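Local coordinates for lipoxygenase (Cyanothece sp., PDB 5EK8), which is a non-heme iron lipoxygenase, a 9R-lipoxygenase that probably inserts molecular oxygen into polyunsaturated fatty acids, at residues I357-K362 with L568-V573; G257-L262 with L351-A356. All blocks are in the same frame, centred on the assembly; numbering follows the deposited sequence.

Contact 1. Residues I357-K362 with L568-V573; sequences IEHYAK and LWHTWV. With FE2 (Fe (II) ion), chain B.
His359 and His570 meet through the Fe(II) ion, each binding it through NE2 at 2.5 Å. Their rings approach obliquely, planes 38° apart, with His570 CD2 at the edge of the His359 ring and in its plane. In both, CG is anti to the backbone N, and the ring is carried toward the other helix although neither CB points there. Val573 CG1 packs against His359 CB (3.5 Å) and CG. Glu355 accepts a hydrogen bond from His359 ND1 and the iron takes NE2, so the ring is fixed on both nitrogens, with Val573 at its root. This is the lipoxygenase iron centre, set between two long core helices, 337-377 and 549-574, whose local axes run 131° apart; His364 and the terminal carboxylate of Ile668 also coordinate the metal. The wider pi-type turn at 357-362 has its bond from Lys362 N to Ile357 O. Away from the metal, on the same helix pair, Trp569 NE1 donates to Glu358 O at 3.1 Å, the acceptor tilted slightly out of the indole plane. The Glu358 chain bends at chi2 and brings OE2 to 3.2 Å from Trp569 CZ2, with carboxylate and indole planes 81° apart. Lys362 crosses the indole at about a right angle, its CD 3.6 Å from Trp569 CZ2, and its NZ forms a salt bridge with Glu358 OE2 at 2.9 Å, meeting the syn side of that oxygen.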
# COMPACT_ATOMS: atom_id res chain seq x y z
N ILE A 357 -11.63 0.85 -2.34
CA ILE A 357 -11.59 -0.11 -1.24
C ILE A 357 -10.50 -1.18 -1.38
O ILE A 357 -9.60 -1.27 -0.54
CB ILE A 357 -12.93 -0.84 -1.08
CG1 ILE A 357 -14.10 0.14 -1.10
CG2 ILE A 357 -12.91 -1.66 0.18
CD1 ILE A 357 -14.13 1.08 0.06
N GLU A 358 -10.61 -2.01 -2.42
CA GLU A 358 -9.73 -3.17 -2.59
C GLU A 358 -8.26 -2.79 -2.73
O GLU A 358 -7.37 -3.45 -2.20
CB GLU A 358 -10.16 -3.98 -3.81
CG GLU A 358 -11.61 -4.42 -3.76
CD GLU A 358 -11.95 -5.09 -2.46
OE1 GLU A 358 -12.91 -4.64 -1.78
OE2 GLU A 358 -11.27 -6.08 -2.11
N HIS A 359 -8.02 -1.70 -3.45
CA HIS A 359 -6.66 -1.23 -3.67
C HIS A 359 -6.18 -0.25 -2.61
O HIS A 359 -5.48 -0.63 -1.67
CB HIS A 359 -6.57 -0.58 -5.04
CG HIS A 359 -5.17 -0.47 -5.55
ND1 HIS A 359 -4.84 0.27 -6.66
CD2 HIS A 359 -4.02 -1.03 -5.10
CE1 HIS A 359 -3.54 0.17 -6.88
NE2 HIS A 359 -3.03 -0.61 -5.95
N TYR A 360 -6.55 1.01 -2.78
CA TYR A 360 -6.03 2.08 -1.95
C TYR A 360 -6.31 1.88 -0.46
O TYR A 360 -5.41 2.02 0.37
CB TYR A 360 -6.59 3.43 -2.39
CG TYR A 360 -6.13 4.58 -1.51
CD1 TYR A 360 -4.81 5.03 -1.55
CD2 TYR A 360 -7.01 5.21 -0.64
CE1 TYR A 360 -4.39 6.07 -0.75
CE2 TYR A 360 -6.60 6.25 0.16
CZ TYR A 360 -5.29 6.68 0.10
OH TYR A 360 -4.90 7.72 0.91
N ALA A 361 -7.54 1.53 -0.13
CA ALA A 361 -7.91 1.37 1.27
C ALA A 361 -7.33 0.10 1.88
O ALA A 361 -6.61 0.16 2.88
CB ALA A 361 -9.41 1.38 1.42
N LYS A 362 -7.65 -1.05 1.29
CA LYS A 362 -7.31 -2.34 1.88
C LYS A 362 -5.82 -2.67 1.81
O LYS A 362 -5.29 -3.32 2.71
CB LYS A 362 -8.10 -3.47 1.20
CG LYS A 362 -7.90 -4.82 1.87
CD LYS A 362 -8.70 -5.93 1.18
CE LYS A 362 -10.20 -5.64 1.22
NZ LYS A 362 -10.99 -6.78 0.70
N LEU A 568 1.04 -10.88 -2.31
CA LEU A 568 0.06 -11.37 -3.29
C LEU A 568 -1.14 -10.45 -3.50
O LEU A 568 -1.50 -10.19 -4.64
CB LEU A 568 -0.44 -12.76 -2.90
CG LEU A 568 -1.54 -13.26 -3.84
CD1 LEU A 568 -1.01 -13.38 -5.26
CD2 LEU A 568 -2.14 -14.58 -3.36
N TRP A 569 -1.77 -9.98 -2.44
CA TRP A 569 -2.99 -9.18 -2.58
C TRP A 569 -2.75 -7.92 -3.39
O TRP A 569 -3.42 -7.68 -4.40
CB TRP A 569 -3.57 -8.81 -1.21
CG TRP A 569 -4.76 -7.91 -1.34
CD1 TRP A 569 -4.81 -6.57 -1.07
CD2 TRP A 569 -6.06 -8.27 -1.82
NE1 TRP A 569 -6.07 -6.08 -1.34
CE2 TRP A 569 -6.86 -7.11 -1.79
CE3 TRP A 569 -6.63 -9.47 -2.25
CZ2 TRP A 569 -8.19 -7.11 -2.18
CZ3 TRP A 569 -7.97 -9.47 -2.63
CH2 TRP A 569 -8.73 -8.30 -2.60
N HIS A 570 -1.80 -7.11 -2.94
CA HIS A 570 -1.49 -5.87 -3.64
C HIS A 570 -1.02 -6.15 -5.05
O HIS A 570 -1.34 -5.40 -5.97
CB HIS A 570 -0.44 -5.06 -2.88
CG HIS A 570 0.03 -3.86 -3.64
ND1 HIS A 570 1.17 -3.88 -4.41
CD2 HIS A 570 -0.50 -2.62 -3.77
CE1 HIS A 570 1.33 -2.69 -4.98
NE2 HIS A 570 0.34 -1.92 -4.60
N THR A 571 -0.25 -7.22 -5.23
CA THR A 571 0.18 -7.65 -6.56
C THR A 571 -1.02 -7.82 -7.46
O THR A 571 -1.09 -7.27 -8.56
CB THR A 571 0.97 -8.98 -6.52
OG1 THR A 571 2.26 -8.76 -5.95
CG2 THR A 571 1.13 -9.54 -7.92
N TRP A 572 -1.98 -8.58 -6.96
CA TRP A 572 -3.16 -8.95 -7.72
C TRP A 572 -3.98 -7.74 -8.09
O TRP A 572 -4.37 -7.57 -9.24
CB TRP A 572 -4.02 -9.93 -6.94
CG TRP A 572 -5.08 -10.57 -7.77
CD1 TRP A 572 -6.21 -9.98 -8.28
CD2 TRP A 572 -5.12 -11.94 -8.18
NE1 TRP A 572 -6.95 -10.90 -8.99
CE2 TRP A 572 -6.30 -12.11 -8.94
CE3 TRP A 572 -4.28 -13.04 -7.97
CZ2 TRP A 572 -6.66 -13.34 -9.49
CZ3 TRP A 572 -4.63 -14.26 -8.53
CH2 TRP A 572 -5.81 -14.39 -9.28
N VAL A 573 -4.24 -6.87 -7.11
CA VAL A 573 -5.10 -5.72 -7.36
C VAL A 573 -4.41 -4.70 -8.25
O VAL A 573 -5.01 -4.15 -9.18
CB VAL A 573 -5.53 -5.06 -6.04
CG1 VAL A 573 -6.43 -3.87 -6.33
CG2 VAL A 573 -6.26 -6.06 -5.17
FE FE2 B . -0.71 0.13 -5.58

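Contact 2. Residues G257-L262 with L351-A356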
# COMPACT_ATOMS: atom_id res chain seq x y z
N GLY A 257 -10.98 -10.79 -11.36
CA GLY A 257 -10.47 -9.52 -11.86
C GLY A 257 -9.80 -8.65 -10.82
O GLY A 257 -9.55 -9.09 -9.69
N MET A 258 -9.49 -7.41 -11.21
CA MET A 258 -8.83 -6.43 -10.34
C MET A 258 -9.57 -6.30 -9.02
O MET A 258 -8.95 -6.26 -7.95
CB MET A 258 -8.77 -5.07 -11.03
CG MET A 258 -7.94 -4.03 -10.29
SD MET A 258 -8.56 -2.36 -10.52
CE MET A 258 -10.17 -2.49 -9.73
N ASN A 259 -10.89 -6.23 -9.11
CA ASN A 259 -11.77 -6.32 -7.96
C ASN A 259 -12.37 -7.72 -7.92
O ASN A 259 -13.41 -7.97 -8.54
CB ASN A 259 -12.87 -5.26 -8.03
CG ASN A 259 -13.64 -5.11 -6.72
OD1 ASN A 259 -13.60 -5.98 -5.85
ND2 ASN A 259 -14.34 -3.99 -6.58
N PRO A 260 -11.72 -8.64 -7.20
CA PRO A 260 -12.27 -9.99 -7.12
C PRO A 260 -13.39 -10.02 -6.11
O PRO A 260 -13.14 -10.00 -4.91
CB PRO A 260 -11.07 -10.84 -6.67
CG PRO A 260 -9.96 -9.84 -6.33
CD PRO A 260 -10.56 -8.47 -6.32
N CYS A 261 -14.62 -10.05 -6.61
CA CYS A 261 -15.81 -9.88 -5.77
C CYS A 261 -16.03 -11.02 -4.78
O CYS A 261 -16.06 -12.19 -5.16
CB CYS A 261 -17.04 -9.71 -6.66
SG CYS A 261 -17.00 -8.24 -7.72
N LEU A 262 -16.18 -10.66 -3.51
CA LEU A 262 -16.60 -11.62 -2.50
C LEU A 262 -18.12 -11.67 -2.53
O LEU A 262 -18.79 -10.83 -1.93
CB LEU A 262 -16.08 -11.23 -1.11
CG LEU A 262 -15.98 -12.31 -0.03
CD1 LEU A 262 -15.05 -11.86 1.08
CD2 LEU A 262 -17.34 -12.64 0.55
N LEU A 351 -14.91 -1.13 -10.75
CA LEU A 351 -13.56 -0.62 -10.92
C LEU A 351 -13.28 0.50 -9.94
O LEU A 351 -12.23 0.55 -9.31
CB LEU A 351 -13.32 -0.13 -12.35
CG LEU A 351 -11.86 0.22 -12.66
CD1 LEU A 351 -11.07 -1.03 -12.94
CD2 LEU A 351 -11.75 1.19 -13.83
N PHE A 352 -14.24 1.42 -9.80
CA PHE A 352 -14.08 2.49 -8.82
C PHE A 352 -14.04 1.93 -7.40
O PHE A 352 -13.18 2.32 -6.60
CB PHE A 352 -15.19 3.53 -8.94
CG PHE A 352 -15.14 4.59 -7.88
CD1 PHE A 352 -14.08 5.48 -7.82
CD2 PHE A 352 -16.13 4.67 -6.92
CE1 PHE A 352 -14.02 6.45 -6.84
CE2 PHE A 352 -16.08 5.64 -5.93
CZ PHE A 352 -15.02 6.53 -5.89
N ASP A 353 -14.95 1.01 -7.09
CA ASP A 353 -14.95 0.36 -5.79
C ASP A 353 -13.63 -0.37 -5.56
O ASP A 353 -13.06 -0.33 -4.47
CB ASP A 353 -16.11 -0.62 -5.66
CG ASP A 353 -16.07 -1.39 -4.35
OD1 ASP A 353 -15.64 -2.56 -4.36
OD2 ASP A 353 -16.46 -0.82 -3.32
N GLY A 354 -13.16 -1.03 -6.62
CA GLY A 354 -11.92 -1.78 -6.57
C GLY A 354 -10.73 -0.90 -6.26
O GLY A 354 -9.85 -1.28 -5.50
N GLU A 355 -10.69 0.29 -6.86
CA GLU A 355 -9.58 1.20 -6.62
C GLU A 355 -9.65 1.83 -5.23
O GLU A 355 -8.64 1.89 -4.53
CB GLU A 355 -9.52 2.29 -7.68
CG GLU A 355 -9.03 1.82 -9.04
CD GLU A 355 -7.54 1.51 -9.07
OE1 GLU A 355 -6.93 1.67 -10.15
OE2 GLU A 355 -6.97 1.11 -8.03
N ALA A 356 -10.83 2.30 -4.85
CA ALA A 356 -11.03 2.89 -3.52
C ALA A 356 -10.79 1.88 -2.40
O ALA A 356 -9.86 2.03 -1.61
CB ALA A 356 -12.43 3.46 -3.40
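Asn259 ND2 donates to two acceptors of helix 337-377, Asp353 OD1 at 2.9 Å and the backbone oxygen of Ala350. The bond to Asp353 bends moderately, with an N-H...O angle of 150°, and engages the anti lone pair of OD1, the one turned away from the other carboxylate oxygen. Amide and carboxylate lie nearly coplanar, 17° apart, although the two side chains cross at about a right angle. Asn259 CG is anti to the backbone N (chi1 -168°), which carries it over Gly354, where it stands 3.8 Å from Gly354 CA. Gly354 lets the loop come this close: a CB there would point into Met258 CE and Asn259 CB. An alanine in place of Asn259 would probably leave Asp353 OD1 and the Ala350 oxygen without this donor and open a gap beside Gly354. Met258 supplies the apolar half. Its chain bends at chi2 and chi3, the latter turning CE toward the helix, where the methyl meets Leu351 CD1 at 3.6 Å and Gly354 CA at 3.7 Å. Leu351 CB points away from the loop, yet CD1 also touches Met258 SD. Glu355 CD lies 4.3 Å from Met258 SD, while OE1 of that carboxylate is engaged by Gln577 and OE2 faces the iron site. The contact thus packs the loop between helix 247-256 and strand 264-266 against helix 337-377, with helix 421-432 covering Asp353 and helix 608-623 lying against Leu351 and Glu355.

Both contacts are buried and share helix 337-377, with centres about 9 Å apart. Contact 1 lies nearer the middle of the chain, about 7 Å from its centre against 15 Å for contact 2, and pairs two helices through a metal; contact 2 sets an irregular loop on a helix through an amide-carboxylate bond and a methionine. Probable backbone hydrogen bonds of the shared helix join them, His359 N to Gly354 O and Ala361 N to Ala356 O. Glu355 links the chemistry, since its carboxylate serves as a second-shell partner of an iron ligand. The loop also touches contact 1 directly, with Asn259 packing on Glu358 and Gly257 O accepting from Trp572.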